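Local atomic coordinates of peptidase family U32 (Geobacillus thermoleovorans, PDB entry 4HE5), a protein that is of undetermined function and corresponds to the C-terminal domain of family U32 peptidases. Residues E51-E56 with V71-K76. Residues are numbered along the deposited sequence; the frame is centred on the assembly and turned at random.
Sequences EKIWDE and VKFKVK
A chi1 of 50° sets CG of Phe73 between its backbone N and carbonyl carbon and turns the ring into the interior, while CG2 of Ile53, anti to the carbonyl carbon, meets CB of Phe73 at 3.9 Å. Branched and aromatic side chains suit this buried side, where Val71 also lies. Trp54 and Lys72 form a single antiparallel hydrogen-bonded pair: Trp54 N gives its hydrogen to Lys72 O (2.8 Å, 162°, in the carbonyl plane), and Lys72 N to Trp54 O (2.8 Å), this time from a donor tilted off the plane. The Trp54 indole turns its edge to the pair, CE3 lying 3.4 Å from Lys72 O, and one face has CG of Lys52 3.7 Å above it, offset toward the rim, an aliphatic contact of the methylene. The Lys72 methylenes run past Asp55 O to Glu56 CA, carrying NZ to Thr23 OG1. Toward Glu51 and Lys74 the chains diverge, and water takes over: one molecule joins Lys52 O to Lys74 N, another links Glu51 N and OE2 to Lys74 O (2.8 Å). Segment 51-56 borders strand 70-74, an outermost strand of the six-stranded antiparallel sheet that bonds to strand 21-26 through Val71 and Phe73, whereas Ile53 pairs with Leu61 of strand 60-61.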
loop_
_atom_site.group_PDB
_atom_site.type_symbol
_atom_site.label_atom_id
_atom_site.label_comp_id
_atom_site.label_asym_id
_atom_site.label_seq_id
_atom_site.Cartn_x
_atom_site.Cartn_y
_atom_site.Cartn_z
ATOM N N GLU A 51 -1.351 -7.335 -4.884
ATOM C CA GLU A 51 -0.902 -8.116 -6.046
ATOM C C GLU A 51 0.607 -7.966 -6.080
ATOM O O GLU A 51 1.278 -8.107 -5.038
ATOM C CB GLU A 51 -1.675 -7.661 -7.282
ATOM C CG GLU A 51 -3.193 -7.782 -7.163
ATOM C CD GLU A 51 -3.896 -6.742 -8.014
ATOM O OE1 GLU A 51 -4.614 -7.102 -8.933
ATOM O OE2 GLU A 51 -3.750 -5.546 -7.730
ATOM N N LYS A 52 1.202 -7.675 -7.239
ATOM C CA LYS A 52 2.617 -7.444 -7.308
ATOM C C LYS A 52 2.972 -6.212 -6.512
ATOM O O LYS A 52 2.294 -5.209 -6.527
ATOM C CB LYS A 52 3.004 -7.353 -8.780
ATOM C CG LYS A 52 4.514 -7.227 -8.994
ATOM C CD LYS A 52 4.904 -7.440 -10.459
ATOM C CE LYS A 52 5.179 -8.899 -10.766
ATOM N NZ LYS A 52 5.355 -9.099 -12.248
ATOM N N ILE A 53 4.114 -6.286 -5.867
ATOM C CA ILE A 53 4.722 -5.171 -5.141
ATOM C C ILE A 53 6.054 -4.817 -5.737
ATOM O O ILE A 53 6.800 -5.716 -6.204
ATOM C CB ILE A 53 4.767 -5.370 -3.630
ATOM C CG1 ILE A 53 5.535 -6.618 -3.290
ATOM C CG2 ILE A 53 3.332 -5.437 -3.136
ATOM C CD1 ILE A 53 5.881 -6.644 -1.826
ATOM N N TRP A 54 6.369 -3.524 -5.750
ATOM C CA TRP A 54 7.646 -3.012 -6.229
ATOM C C TRP A 54 8.341 -2.156 -5.180
ATOM O O TRP A 54 7.677 -1.627 -4.301
ATOM C CB TRP A 54 7.484 -2.210 -7.515
ATOM C CG TRP A 54 6.934 -2.854 -8.719
ATOM C CD1 TRP A 54 7.725 -3.302 -9.743
ATOM C CD2 TRP A 54 5.591 -3.130 -9.102
ATOM N NE1 TRP A 54 6.947 -3.847 -10.748
ATOM C CE2 TRP A 54 5.623 -3.745 -10.383
ATOM C CE3 TRP A 54 4.337 -2.924 -8.536
ATOM C CZ2 TRP A 54 4.455 -4.129 -11.034
ATOM C CZ3 TRP A 54 3.207 -3.300 -9.191
ATOM C CH2 TRP A 54 3.235 -3.919 -10.462
ATOM N N ASP A 55 9.662 -2.008 -5.316
ATOM C CA ASP A 55 10.444 -1.117 -4.511
ATOM C C ASP A 55 10.430 0.281 -5.124
ATOM O O ASP A 55 9.793 0.564 -6.111
ATOM C CB ASP A 55 11.830 -1.748 -4.302
ATOM C CG ASP A 55 12.686 -1.773 -5.530
ATOM O OD1 ASP A 55 12.465 -1.040 -6.490
ATOM O OD2 ASP A 55 13.699 -2.537 -5.525
ATOM N N GLU A 56 11.226 1.147 -4.476
ATOM C CA GLU A 56 11.221 2.562 -4.826
ATOM C C GLU A 56 11.866 2.829 -6.192
ATOM O O GLU A 56 11.628 3.920 -6.755
ATOM C CB GLU A 56 11.810 3.385 -3.685
ATOM C CG GLU A 56 13.257 3.175 -3.382
ATOM C CD GLU A 56 13.702 4.011 -2.191
ATOM O OE1 GLU A 56 13.008 4.069 -1.156
ATOM O OE2 GLU A 56 14.804 4.591 -2.305
ATOM N N VAL A 71 7.261 1.005 -0.667
ATOM C CA VAL A 71 6.789 -0.009 -1.591
ATOM C C VAL A 71 5.621 0.534 -2.380
ATOM O O VAL A 71 4.920 1.451 -1.971
ATOM C CB VAL A 71 6.522 -1.388 -0.993
ATOM C CG1 VAL A 71 7.680 -1.939 -0.187
ATOM C CG2 VAL A 71 5.293 -1.092 -0.188
ATOM N N LYS A 72 5.465 0.003 -3.568
ATOM C CA LYS A 72 4.513 0.490 -4.549
ATOM C C LYS A 72 3.681 -0.671 -5.047
ATOM O O LYS A 72 4.201 -1.769 -5.290
ATOM C CB LYS A 72 5.282 1.156 -5.678
ATOM C CG LYS A 72 5.962 2.451 -5.298
ATOM C CD LYS A 72 6.877 3.005 -6.360
ATOM C CE LYS A 72 7.719 4.153 -5.846
ATOM N NZ LYS A 72 6.914 5.367 -5.954
ATOM N N PHE A 73 2.371 -0.448 -5.234
ATOM C CA PHE A 73 1.516 -1.471 -5.800
ATOM C C PHE A 73 0.213 -0.806 -6.293
ATOM O O PHE A 73 -0.117 0.319 -5.921
ATOM C CB PHE A 73 1.231 -2.596 -4.787
ATOM C CG PHE A 73 0.776 -2.125 -3.477
ATOM C CD1 PHE A 73 1.683 -1.921 -2.422
ATOM C CD2 PHE A 73 -0.572 -1.835 -3.231
ATOM C CE1 PHE A 73 1.231 -1.457 -1.206
ATOM C CE2 PHE A 73 -0.984 -1.393 -1.989
ATOM C CZ PHE A 73 -0.078 -1.184 -0.974
ATOM N N LYS A 74 -0.487 -1.536 -7.191
ATOM C CA LYS A 74 -1.734 -1.038 -7.763
ATOM C C LYS A 74 -2.821 -1.050 -6.711
ATOM O O LYS A 74 -2.946 -2.006 -5.924
ATOM C CB LYS A 74 -2.134 -1.917 -8.972
ATOM C CG LYS A 74 -3.314 -1.391 -9.744
ATOM C CD LYS A 74 -2.997 -0.212 -10.617
ATOM C CE LYS A 74 -4.089 0.253 -11.557
ATOM N NZ LYS A 74 -4.593 -0.760 -12.468
ATOM N N VAL A 75 -3.669 -0.015 -6.701
ATOM C CA VAL A 75 -4.863 -0.000 -5.851
ATOM C C VAL A 75 -6.081 0.260 -6.738
ATOM O O VAL A 75 -6.016 0.846 -7.804
ATOM C CB VAL A 75 -4.738 0.986 -4.709
ATOM C CG1 VAL A 75 -3.635 0.502 -3.781
ATOM C CG2 VAL A 75 -4.473 2.393 -5.203
ATOM N N LYS A 76 -7.207 -0.237 -6.247
ATOM C CA LYS A 76 -8.451 -0.172 -7.040
ATOM C C LYS A 76 -9.127 1.189 -6.991
ATOM O O LYS A 76 -10.040 1.435 -7.804
ATOM C CB LYS A 76 -9.438 -1.222 -6.493
ATOM C CG LYS A 76 -9.064 -2.654 -6.858
ATOM C CD LYS A 76 -9.998 -3.696 -6.291
ATOM C CE LYS A 76 -10.093 -3.636 -4.790
ATOM N NZ LYS A 76 -10.822 -4.822 -4.246
HETATM O O HOH W 1 -2.003 -4.651 -5.897
HETATM O O HOH W 2 0.072 -4.329 -7.702
#